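Local coordinates for protein LytB (Plasmodium falciparum, PDB 4N7B) that reduces HMBPP to isopentenyl and dimethylallyl diphosphate with an iron-sulfur cluster, in the last step of the MEP pathway of isoprenoid precursor synthesis in the apicoplast, at residues I252-I258 with I287-H293; I309-A313 with P523-M529. One frame throughout, in Å; residues are numbered along the deposited sequence.

Interaction 1. Residues I252-I258 with I287-H293; sequences IYVKHKI and ILIYSAH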
# COMPACT_ATOMS: atom_id res chain seq x y z
N ILE A 252 7.18 -1.41 -22.08
CA ILE A 252 7.96 -1.16 -20.87
C ILE A 252 7.59 -2.19 -19.83
O ILE A 252 6.43 -2.29 -19.42
CB ILE A 252 7.69 0.25 -20.31
CG1 ILE A 252 8.25 1.30 -21.26
CG2 ILE A 252 8.29 0.40 -18.92
CD1 ILE A 252 9.76 1.20 -21.44
N TYR A 253 8.57 -2.96 -19.38
CA TYR A 253 8.31 -4.09 -18.51
C TYR A 253 8.31 -3.68 -17.05
O TYR A 253 9.20 -2.96 -16.59
CB TYR A 253 9.32 -5.20 -18.76
CG TYR A 253 9.08 -5.87 -20.09
CD1 TYR A 253 8.13 -6.87 -20.22
CD2 TYR A 253 9.77 -5.47 -21.23
CE1 TYR A 253 7.89 -7.48 -21.43
CE2 TYR A 253 9.53 -6.07 -22.45
CZ TYR A 253 8.59 -7.08 -22.55
OH TYR A 253 8.34 -7.69 -23.76
N VAL A 254 7.30 -4.13 -16.32
CA VAL A 254 7.18 -3.82 -14.91
C VAL A 254 7.05 -5.11 -14.13
O VAL A 254 6.24 -5.97 -14.47
CB VAL A 254 5.94 -2.97 -14.62
CG1 VAL A 254 5.81 -2.70 -13.13
CG2 VAL A 254 5.98 -1.68 -15.41
N LYS A 255 7.86 -5.25 -13.09
CA LYS A 255 7.83 -6.44 -12.25
C LYS A 255 6.74 -6.29 -11.19
O LYS A 255 6.81 -5.41 -10.34
CB LYS A 255 9.21 -6.65 -11.62
CG LYS A 255 9.23 -7.69 -10.52
CD LYS A 255 8.81 -9.07 -10.99
CE LYS A 255 8.92 -10.06 -9.84
NZ LYS A 255 8.61 -11.48 -10.22
N HIS A 256 5.77 -7.20 -11.27
CA HIS A 256 4.49 -7.15 -10.55
C HIS A 256 3.69 -5.91 -10.89
O HIS A 256 4.22 -4.94 -11.46
CB HIS A 256 4.64 -7.28 -9.03
CG HIS A 256 3.36 -7.63 -8.34
ND1 HIS A 256 2.84 -8.91 -8.34
CD2 HIS A 256 2.46 -6.87 -7.67
CE1 HIS A 256 1.70 -8.92 -7.68
NE2 HIS A 256 1.45 -7.70 -7.26
N LYS A 257 2.40 -5.93 -10.56
CA LYS A 257 1.53 -4.80 -10.81
C LYS A 257 2.10 -3.59 -10.08
O LYS A 257 2.51 -3.67 -8.93
CB LYS A 257 0.11 -5.12 -10.38
CG LYS A 257 -0.51 -6.21 -11.24
CD LYS A 257 -1.95 -6.48 -10.86
CE LYS A 257 -2.66 -7.35 -11.91
NZ LYS A 257 -2.91 -6.63 -13.20
N ILE A 258 2.18 -2.47 -10.79
CA ILE A 258 2.90 -1.30 -10.29
C ILE A 258 2.30 -0.76 -9.00
O ILE A 258 3.02 -0.31 -8.11
CB ILE A 258 2.97 -0.23 -11.39
CG1 ILE A 258 4.34 0.45 -11.39
CG2 ILE A 258 1.80 0.72 -11.28
CD1 ILE A 258 4.47 1.50 -10.42
N ILE A 287 14.44 -2.20 -20.30
CA ILE A 287 14.00 -1.55 -19.07
C ILE A 287 13.16 -2.49 -18.23
O ILE A 287 12.26 -3.15 -18.75
CB ILE A 287 13.12 -0.32 -19.38
CG1 ILE A 287 13.87 0.69 -20.25
CG2 ILE A 287 12.66 0.33 -18.10
CD1 ILE A 287 14.62 1.74 -19.45
N LEU A 288 13.45 -2.55 -16.94
CA LEU A 288 12.55 -3.20 -16.00
C LEU A 288 12.30 -2.30 -14.82
O LEU A 288 13.25 -1.80 -14.20
CB LEU A 288 13.10 -4.52 -15.50
CG LEU A 288 12.17 -5.23 -14.50
CD1 LEU A 288 10.85 -5.63 -15.16
CD2 LEU A 288 12.87 -6.44 -13.92
N ILE A 289 11.03 -2.10 -14.49
CA ILE A 289 10.63 -1.28 -13.35
C ILE A 289 10.16 -2.13 -12.17
O ILE A 289 9.32 -3.02 -12.34
CB ILE A 289 9.51 -0.32 -13.75
CG1 ILE A 289 9.97 0.56 -14.91
CG2 ILE A 289 9.10 0.52 -12.56
CD1 ILE A 289 8.92 1.50 -15.45
N TYR A 290 10.69 -1.85 -10.99
CA TYR A 290 10.23 -2.53 -9.78
C TYR A 290 9.07 -1.75 -9.17
O TYR A 290 9.12 -0.52 -9.05
CB TYR A 290 11.37 -2.66 -8.76
CG TYR A 290 12.56 -3.43 -9.27
CD1 TYR A 290 12.41 -4.69 -9.83
CD2 TYR A 290 13.84 -2.89 -9.21
CE1 TYR A 290 13.51 -5.40 -10.31
CE2 TYR A 290 14.94 -3.59 -9.69
CZ TYR A 290 14.77 -4.84 -10.24
OH TYR A 290 15.87 -5.54 -10.71
N SER A 291 8.02 -2.46 -8.78
CA SER A 291 6.81 -1.81 -8.30
C SER A 291 7.00 -1.15 -6.94
O SER A 291 8.02 -1.34 -6.28
CB SER A 291 5.67 -2.83 -8.19
OG SER A 291 5.84 -3.63 -7.04
N ALA A 292 6.00 -0.38 -6.53
CA ALA A 292 6.02 0.34 -5.27
C ALA A 292 6.20 -0.56 -4.06
O ALA A 292 6.71 -0.12 -3.03
CB ALA A 292 4.75 1.13 -5.12
N HIS A 293 5.78 -1.82 -4.18
CA HIS A 293 5.77 -2.75 -3.06
C HIS A 293 7.16 -3.31 -2.77
O HIS A 293 7.37 -4.01 -1.79
CB HIS A 293 4.84 -3.92 -3.37
CG HIS A 293 3.50 -3.50 -3.88
ND1 HIS A 293 3.10 -3.70 -5.18
CD2 HIS A 293 2.48 -2.85 -3.26
CE1 HIS A 293 1.88 -3.21 -5.34
NE2 HIS A 293 1.48 -2.68 -4.20

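Interaction 2. Residues I309-A313 with P523-M529; sequences IEIDA and PKNFLHM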
# COMPACT_ATOMS: atom_id res chain seq x y z
N ILE A 309 17.97 -2.46 -17.63
CA ILE A 309 17.95 -1.12 -17.06
C ILE A 309 17.00 -1.15 -15.89
O ILE A 309 15.79 -1.02 -16.06
CB ILE A 309 17.43 -0.05 -18.01
CG1 ILE A 309 17.91 -0.29 -19.45
CG2 ILE A 309 17.86 1.33 -17.52
CD1 ILE A 309 19.39 -0.17 -19.61
N GLU A 310 17.55 -1.34 -14.70
CA GLU A 310 16.76 -1.40 -13.48
C GLU A 310 16.29 -0.01 -13.08
O GLU A 310 17.09 0.88 -12.82
CB GLU A 310 17.58 -2.00 -12.36
CG GLU A 310 17.90 -3.46 -12.56
CD GLU A 310 18.76 -4.00 -11.45
OE1 GLU A 310 20.00 -3.92 -11.57
OE2 GLU A 310 18.19 -4.49 -10.44
N ILE A 311 14.98 0.16 -13.01
CA ILE A 311 14.39 1.40 -12.55
C ILE A 311 13.47 1.12 -11.37
O ILE A 311 12.38 0.57 -11.53
CB ILE A 311 13.63 2.11 -13.68
CG1 ILE A 311 14.63 2.55 -14.74
CG2 ILE A 311 12.85 3.29 -13.12
CD1 ILE A 311 14.08 3.52 -15.73
N ASP A 312 13.93 1.51 -10.19
CA ASP A 312 13.33 1.04 -8.94
C ASP A 312 12.32 2.03 -8.37
O ASP A 312 12.71 3.04 -7.79
CB ASP A 312 14.44 0.79 -7.92
CG ASP A 312 13.92 0.11 -6.67
OD1 ASP A 312 12.70 -0.12 -6.56
OD2 ASP A 312 14.75 -0.17 -5.78
N ALA A 313 11.04 1.70 -8.50
CA ALA A 313 9.96 2.57 -8.00
C ALA A 313 9.46 2.09 -6.66
O ALA A 313 8.36 2.47 -6.23
CB ALA A 313 8.80 2.64 -9.00
N PRO A 523 13.05 8.11 -9.19
CA PRO A 523 14.32 7.40 -9.01
C PRO A 523 15.46 8.12 -9.71
O PRO A 523 15.29 8.57 -10.84
CB PRO A 523 14.04 6.03 -9.65
CG PRO A 523 12.56 5.83 -9.45
CD PRO A 523 11.97 7.21 -9.64
N LYS A 524 16.60 8.23 -9.05
CA LYS A 524 17.64 9.15 -9.51
C LYS A 524 18.27 8.75 -10.84
O LYS A 524 18.63 9.62 -11.63
CB LYS A 524 18.69 9.33 -8.42
CG LYS A 524 18.14 10.16 -7.27
CD LYS A 524 19.14 10.37 -6.15
CE LYS A 524 18.44 10.92 -4.90
NZ LYS A 524 19.39 11.56 -3.96
N ASN A 525 18.40 7.45 -11.09
CA ASN A 525 19.03 7.02 -12.34
C ASN A 525 18.11 7.36 -13.49
O ASN A 525 18.53 7.79 -14.56
CB ASN A 525 19.34 5.53 -12.32
CG ASN A 525 18.09 4.70 -12.21
OD1 ASN A 525 17.06 5.18 -11.73
ND2 ASN A 525 18.17 3.45 -12.65
N PHE A 526 16.82 7.19 -13.24
CA PHE A 526 15.81 7.51 -14.22
C PHE A 526 15.80 9.01 -14.53
O PHE A 526 15.64 9.41 -15.68
CB PHE A 526 14.46 7.07 -13.70
CG PHE A 526 13.34 7.40 -14.60
CD1 PHE A 526 13.44 7.14 -15.95
CD2 PHE A 526 12.19 7.97 -14.10
CE1 PHE A 526 12.41 7.44 -16.80
CE2 PHE A 526 11.15 8.27 -14.94
CZ PHE A 526 11.27 8.01 -16.30
N LEU A 527 15.96 9.83 -13.50
CA LEU A 527 16.05 11.28 -13.68
C LEU A 527 17.26 11.65 -14.52
O LEU A 527 17.18 12.53 -15.38
CB LEU A 527 16.16 11.98 -12.33
CG LEU A 527 14.87 12.15 -11.52
CD1 LEU A 527 15.19 12.69 -10.14
CD2 LEU A 527 13.92 13.07 -12.26
N HIS A 528 18.39 10.98 -14.28
CA HIS A 528 19.60 11.25 -15.04
C HIS A 528 19.35 11.03 -16.53
O HIS A 528 19.78 11.83 -17.37
CB HIS A 528 20.75 10.36 -14.57
CG HIS A 528 22.08 10.73 -15.16
ND1 HIS A 528 22.80 11.83 -14.73
CD2 HIS A 528 22.81 10.16 -16.14
CE1 HIS A 528 23.92 11.91 -15.43
NE2 HIS A 528 23.95 10.91 -16.29
N MET A 529 18.67 9.94 -16.85
CA MET A 529 18.33 9.62 -18.23
C MET A 529 17.57 10.78 -18.85
O MET A 529 17.97 11.33 -19.88
CB MET A 529 17.47 8.36 -18.30
CG MET A 529 18.18 7.12 -17.78
SD MET A 529 17.12 5.67 -17.81
CE MET A 529 18.04 4.56 -16.75
O HOH W 1 16.28 3.55 -10.00

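Interaction 1. Residues I252-I258 with I287-H293
Parallel strands 252-255 and 287-290 lie side by side in a four-stranded sheet. Backbone hydrogen bonds join them: Ile289 N donates to Tyr253 O (2.9 Å), and Lys255 N donates to Ile289 O (2.8 Å). Ile289 thus bonds through both N and O to the residues flanking Val254, the usual parallel pattern. Past the strands, a weak bond runs from Ala292 N to Ile258 O (3.4 Å).

Apolar contacts form on both faces. On one, Ile252 CG2 meets Ile289 CD1 at 3.7 Å and Val254 CG2 lies 4.1 Å from Ile289 CB. On the other, Leu288 CD1 packs 3.9 Å from Tyr253 CB.

Beyond the strands, the rings of His256 and His293 meet obliquely, His256 CD2 4.1 Å from His293 ND1. His293 stacks on His260; both are probably substrate ligands, as in related IspH enzymes. The polar links here are those of His256, hydrogen-bonded to His260 and Glu277, and the salt bridge of Lys255 with Glu277. Placing binding residues at the C-terminal ends of parallel strands is common in alpha/beta folds.

Strand 273-276 flanks 252-255 on its other edge, and strand 309-312 flanks 287-290. Helix 232-247 packs over Ile252, Ile258 and Ile289, while helix 297-305 touches Tyr290.

Interaction 2. Residues I309-A313 with P523-M529
Ile311 has the largest area buried here. It lies on strand 309-312, an outer strand of its parallel sheet. Its side chain leaves the strand sideways, but CD1 reaches the C-terminal helix that begins at Lys524. Ile311 CD1 packs 3.7 Å from Phe526 CD1 and 4.2 Å from Met529 CE. Met529 CE also meets Ile309 CG2 at 3.3 Å. Phe526 and Met529 are three residues apart, so both project from the helix towards the strand. Cys244 of helix 232-247 touches both Ile311 and Phe526.

Pro523 is next in buried area. It holds the N-cap position, and its O accepts the first helical bond, from Leu527 N. Its ring lies against the end of the strand, with Pro523 CG 3.2 Å from Asp312 O and 4.5 Å from Ile311 CG2.

Met529 follows, and Asn525 supplies the polar link. Asn525 ND2 donates to Glu310 O at 2.8 Å. A water donates to Asn525 OD1 (2.5 Å) and accepts from Asp312 N (3.1 Å).

The axes of strand 309-312 and helix 524-529 run at 118° to each other. The helix crosses the outer strand steeply, and apolar side chains make up most of the contact. Asn525 and the water thus satisfy Glu310 O and Asp312 N on the edge where the sheet has no further strand in this chain.

Both interactions use the same four-stranded parallel sheet, whose strands 287-290 and 309-312 are neighbours. Interaction 1 is the buried one, between strands inside the sheet; interaction 2 is partly buried and brings the C-terminal helix onto the outer strand. They touch directly: Leu288 O lies 2.9 Å from Ile311 N and Tyr290 OH 2.6 Å from Glu310 OE2, both probable hydrogen bonds. The chemistry follows position. Strand pairing in 252-258/287-293 rests on backbone bonds and ends at His293, a probable substrate-binding residue. The contact 309-313/523-529 relies on side-chain packing, with an asparagine and a water reaching the backbone, and lies farther from the cluster.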